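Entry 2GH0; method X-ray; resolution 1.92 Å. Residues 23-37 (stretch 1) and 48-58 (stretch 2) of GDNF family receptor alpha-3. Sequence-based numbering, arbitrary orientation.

Stretch 1, residues 23-37: DKCDRLRKAYGEACS
Stretch 2 48-58: RQLLTFFEKAA

Two helices, 23-35 and 48-56, pack nearly antiparallel: their N-to-C directions differ by 165° and their axes approach to 8.5 Å. Helical phi/psi and backbone hydrogen bonds from N of residue i+4 to O of residue i, such as Arg-29 N to Cys-25 O at 2.9 Å, define both. The register is fixed by three CA-CA pairs, Cys-25 with Ala-57 at 5.4 Å, Leu-28 with Phe-53 at 5.3 Å and Tyr-32 with Gln-49 at 4.7 Å. The contact buries 611 Å² in total, and no direct hydrogen bond crosses it, so the fit rests mainly on shape.

Phe-53 has the most area covered by the other stretch, 94 Å². Its CA-CB bond points sideways, and chi1 175° (t) with chi2 81° lays the ring along the first helix. Leu-28 CB reaches Phe-53 CD1 at 3.5 Å, and the backbone Arg-29 N lies 3.7 Å from the same CD1. Cys-25 SG, chi1 t, sits at the ring edge, 3.8 Å from Phe-53 CE1; this sulfur is also covalently bonded elsewhere in the structure. Over one face of Phe-53 comes the edge of Tyr-32, with centroids 5.4 Å apart and planes at 73°.

Tyr-32, chi1 85° (p) and chi2 -109°, thus offers its edge to one aromatic and a face to an aliphatic group. Leu-50 (m, t) starts sideways but its end comes nearer, placing CD2 3.8 Å from the Tyr-32 ring centroid and 16° off the ring normal, a CH-pi contact. Leu-50 CG also meets Cys-36 SG at 4.3 Å.

Leu-28, chi1 m and chi2 t, points toward the second helix and fills the space near its C-terminal end. Leu-28 CD1 lies 3.6 Å from Lys-56 CB and 3.5 Å from Ala-57 N, while Leu-28 CD2 is 4.0 Å from Thr-52 CG2. Ala-57, phi/psi -72/149, leaves the helical conformation here. Further along, Lys-24 (t, t, p, t) lays its aliphatic chain against the backbone, CD 3.7 Å from Lys-56 O, and remains exposed.

At the other end Gln-49 (m, m, chi3 -57°) folds against Ala-31, Ala-35 and the backbone of Tyr-32. Ala-35 CB touches Gln-49 CG at 3.6 Å, Ala-31 CB approaches Gln-49 OE1 at 3.3 Å, and Tyr-32 CA meets Gln-49 CB at 3.5 Å. The short alanine side chains suit this close approach.

One water supplies the polar link, donating to Leu-28 O at 2.7 Å and to Gln-49 O at 2.8 Å, and so bridging the two backbones.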

# COMPACT_ATOMS: atom_id res chain seq x y z
N ASP C 23 23.05 -20.45 3.04
CA ASP C 23 21.61 -20.26 3.20
C ASP C 23 21.06 -21.18 4.26
O ASP C 23 20.37 -20.71 5.15
CB ASP C 23 20.84 -20.49 1.89
CG ASP C 23 21.29 -19.58 0.78
OD1 ASP C 23 22.15 -18.71 1.04
OD2 ASP C 23 20.82 -19.75 -0.37
N LYS C 24 21.38 -22.47 4.14
CA LYS C 24 20.85 -23.53 5.01
C LYS C 24 21.30 -23.34 6.44
O LYS C 24 20.49 -23.40 7.37
CB LYS C 24 21.25 -24.94 4.51
CG LYS C 24 21.10 -26.03 5.57
CD LYS C 24 21.42 -27.41 4.98
CE LYS C 24 22.91 -27.60 4.66
NZ LYS C 24 23.09 -28.72 3.67
N CYS C 25 22.59 -23.11 6.64
CA CYS C 25 23.13 -22.95 7.98
C CYS C 25 22.63 -21.64 8.65
O CYS C 25 22.38 -21.61 9.87
CB CYS C 25 24.66 -22.93 7.94
SG CYS C 25 25.46 -23.04 9.50
N ASP C 26 22.59 -20.55 7.88
CA ASP C 26 22.05 -19.30 8.39
C ASP C 26 20.65 -19.51 8.98
O ASP C 26 20.33 -19.02 10.07
CB ASP C 26 21.97 -18.27 7.23
CG ASP C 26 21.41 -16.91 7.70
OD1 ASP C 26 21.89 -16.40 8.73
OD2 ASP C 26 20.47 -16.41 7.07
N ARG C 27 19.79 -20.22 8.25
CA ARG C 27 18.39 -20.32 8.71
C ARG C 27 18.35 -21.12 10.02
O ARG C 27 17.57 -20.79 10.92
CB ARG C 27 17.49 -20.93 7.66
CG ARG C 27 17.19 -19.92 6.48
CD ARG C 27 15.74 -19.78 6.14
NE ARG C 27 15.60 -19.12 4.83
CZ ARG C 27 14.45 -18.84 4.25
NH1 ARG C 27 13.30 -19.17 4.85
NH2 ARG C 27 14.43 -18.24 3.07
N LEU C 28 19.17 -22.17 10.09
CA LEU C 28 19.17 -23.07 11.29
C LEU C 28 19.78 -22.37 12.52
O LEU C 28 19.35 -22.60 13.67
CB LEU C 28 19.93 -24.36 10.99
CG LEU C 28 19.24 -25.22 9.91
CD1 LEU C 28 20.30 -26.24 9.49
CD2 LEU C 28 18.06 -25.95 10.47
N ARG C 29 20.81 -21.57 12.28
CA ARG C 29 21.47 -20.82 13.38
C ARG C 29 20.51 -19.74 13.86
O ARG C 29 20.35 -19.54 15.06
CB ARG C 29 22.77 -20.15 12.88
CG ARG C 29 23.46 -19.32 13.97
CD ARG C 29 24.89 -18.88 13.50
NE ARG C 29 25.45 -17.87 14.40
CZ ARG C 29 25.28 -16.55 14.28
NH1 ARG C 29 24.58 -16.03 13.28
NH2 ARG C 29 25.85 -15.74 15.15
N LYS C 30 19.86 -19.05 12.93
CA LYS C 30 18.89 -18.02 13.27
C LYS C 30 17.74 -18.61 14.11
O LYS C 30 17.22 -17.95 15.02
CB LYS C 30 18.31 -17.34 12.01
CG LYS C 30 19.16 -16.10 11.56
CD LYS C 30 18.31 -15.03 10.84
CE LYS C 30 18.90 -13.58 10.88
NZ LYS C 30 18.47 -12.80 9.45
N ALA C 31 17.29 -19.80 13.71
CA ALA C 31 16.23 -20.51 14.41
C ALA C 31 16.56 -20.79 15.88
O ALA C 31 15.72 -20.52 16.75
CB ALA C 31 15.89 -21.82 13.68
N TYR C 32 17.75 -21.33 16.20
CA TYR C 32 18.03 -21.57 17.61
C TYR C 32 18.40 -20.29 18.34
O TYR C 32 18.13 -20.16 19.53
CB TYR C 32 19.08 -22.69 17.84
CG TYR C 32 20.57 -22.28 17.79
CD1 TYR C 32 21.39 -22.67 16.73
CD2 TYR C 32 21.16 -21.54 18.84
CE1 TYR C 32 22.76 -22.32 16.71
CE2 TYR C 32 22.48 -21.20 18.84
CZ TYR C 32 23.29 -21.59 17.78
OH TYR C 32 24.64 -21.23 17.76
N GLY C 33 19.03 -19.35 17.63
CA GLY C 33 19.38 -18.09 18.25
C GLY C 33 18.12 -17.40 18.74
O GLY C 33 18.11 -16.79 19.81
N GLU C 34 17.06 -17.46 17.93
CA GLU C 34 15.75 -16.90 18.31
C GLU C 34 15.13 -17.65 19.50
O GLU C 34 14.59 -17.01 20.42
CB GLU C 34 14.76 -16.94 17.14
CG GLU C 34 13.38 -16.36 17.47
CD GLU C 34 12.49 -16.19 16.25
OE1 GLU C 34 12.78 -16.76 15.18
OE2 GLU C 34 11.46 -15.49 16.39
N ALA C 35 15.13 -18.97 19.41
CA ALA C 35 14.58 -19.86 20.47
C ALA C 35 15.32 -19.76 21.82
O ALA C 35 14.73 -19.98 22.87
CB ALA C 35 14.53 -21.28 19.99
N CYS C 36 16.57 -19.34 21.78
CA CYS C 36 17.45 -19.37 22.92
C CYS C 36 17.76 -17.99 23.49
O CYS C 36 18.52 -17.89 24.46
CB CYS C 36 18.74 -20.08 22.54
SG CYS C 36 18.57 -21.79 22.00
N SER C 37 17.19 -16.94 22.90
CA SER C 37 17.38 -15.56 23.35
C SER C 37 16.53 -15.15 24.56
O SER C 37 15.37 -15.57 24.73
CB SER C 37 17.00 -14.56 22.22
OG SER C 37 17.89 -14.72 21.13
N ARG C 48 15.35 -28.00 21.48
CA ARG C 48 14.87 -28.64 20.27
C ARG C 48 15.48 -27.96 19.01
O ARG C 48 15.87 -28.64 18.05
CB ARG C 48 13.34 -28.52 20.19
CG ARG C 48 12.72 -29.12 18.93
CD ARG C 48 13.04 -30.63 18.86
NE ARG C 48 14.13 -30.89 17.89
CZ ARG C 48 14.60 -32.09 17.57
NH1 ARG C 48 14.10 -33.20 18.13
NH2 ARG C 48 15.53 -32.19 16.65
N GLN C 49 15.61 -26.65 19.05
CA GLN C 49 16.26 -25.92 17.90
C GLN C 49 17.76 -26.19 17.81
O GLN C 49 18.34 -26.22 16.71
CB GLN C 49 15.95 -24.41 17.96
CG GLN C 49 14.45 -24.09 17.77
CD GLN C 49 13.97 -24.67 16.43
OE1 GLN C 49 14.51 -24.34 15.38
NE2 GLN C 49 13.03 -25.58 16.48
N LEU C 50 18.41 -26.38 18.96
CA LEU C 50 19.82 -26.84 18.98
C LEU C 50 19.98 -28.23 18.36
O LEU C 50 20.90 -28.46 17.53
CB LEU C 50 20.41 -26.79 20.43
CG LEU C 50 20.74 -25.37 20.93
CD1 LEU C 50 20.98 -25.45 22.40
CD2 LEU C 50 22.00 -24.78 20.25
N LEU C 51 19.11 -29.15 18.73
CA LEU C 51 19.17 -30.50 18.20
C LEU C 51 19.01 -30.49 16.69
O LEU C 51 19.77 -31.16 15.96
CB LEU C 51 18.09 -31.38 18.83
CG LEU C 51 18.41 -31.90 20.25
CD1 LEU C 51 17.13 -32.44 20.82
CD2 LEU C 51 19.49 -32.97 20.24
N THR C 52 18.06 -29.71 16.22
CA THR C 52 17.82 -29.58 14.75
C THR C 52 19.02 -28.99 14.07
O THR C 52 19.41 -29.44 12.98
CB THR C 52 16.63 -28.69 14.50
OG1 THR C 52 15.50 -29.34 15.10
CG2 THR C 52 16.39 -28.49 13.02
N PHE C 53 19.63 -28.00 14.71
CA PHE C 53 20.77 -27.33 14.07
C PHE C 53 21.88 -28.34 13.80
O PHE C 53 22.42 -28.37 12.73
CB PHE C 53 21.36 -26.18 14.94
CG PHE C 53 22.61 -25.57 14.33
CD1 PHE C 53 22.49 -24.64 13.32
CD2 PHE C 53 23.90 -26.01 14.72
CE1 PHE C 53 23.61 -24.08 12.69
CE2 PHE C 53 25.06 -25.49 14.12
CZ PHE C 53 24.90 -24.51 13.07
N PHE C 54 22.29 -29.13 14.79
CA PHE C 54 23.39 -30.06 14.56
C PHE C 54 22.96 -31.24 13.66
O PHE C 54 23.78 -31.86 12.99
CB PHE C 54 24.00 -30.51 15.92
CG PHE C 54 24.70 -29.42 16.58
CD1 PHE C 54 24.10 -28.68 17.59
CD2 PHE C 54 25.95 -29.04 16.09
CE1 PHE C 54 24.78 -27.60 18.14
CE2 PHE C 54 26.64 -27.97 16.62
CZ PHE C 54 26.06 -27.22 17.62
N GLU C 55 21.70 -31.58 13.70
CA GLU C 55 21.17 -32.58 12.83
C GLU C 55 21.18 -32.19 11.33
O GLU C 55 21.47 -33.04 10.47
CB GLU C 55 19.76 -32.89 13.26
CG GLU C 55 19.16 -33.93 12.50
CD GLU C 55 17.87 -34.40 13.14
OE1 GLU C 55 17.41 -33.76 14.15
OE2 GLU C 55 17.33 -35.42 12.63
N LYS C 56 20.84 -30.93 11.05
CA LYS C 56 20.56 -30.48 9.69
C LYS C 56 21.71 -29.70 9.03
O LYS C 56 21.87 -29.77 7.81
CB LYS C 56 19.24 -29.69 9.63
CG LYS C 56 17.99 -30.54 10.03
CD LYS C 56 17.84 -31.78 9.20
CE LYS C 56 16.73 -32.74 9.74
NZ LYS C 56 16.30 -33.62 8.60
N ALA C 57 22.51 -28.99 9.81
CA ALA C 57 23.58 -28.15 9.25
C ALA C 57 24.68 -29.06 8.71
O ALA C 57 24.93 -30.11 9.29
CB ALA C 57 24.16 -27.26 10.33
N ALA C 58 25.41 -28.63 7.66
CA ALA C 58 26.55 -29.44 7.18
C ALA C 58 27.53 -29.61 8.33
O ALA C 58 27.78 -28.61 9.06
CB ALA C 58 27.20 -28.76 5.94
O HOH W 1 17.97 -24.87 14.23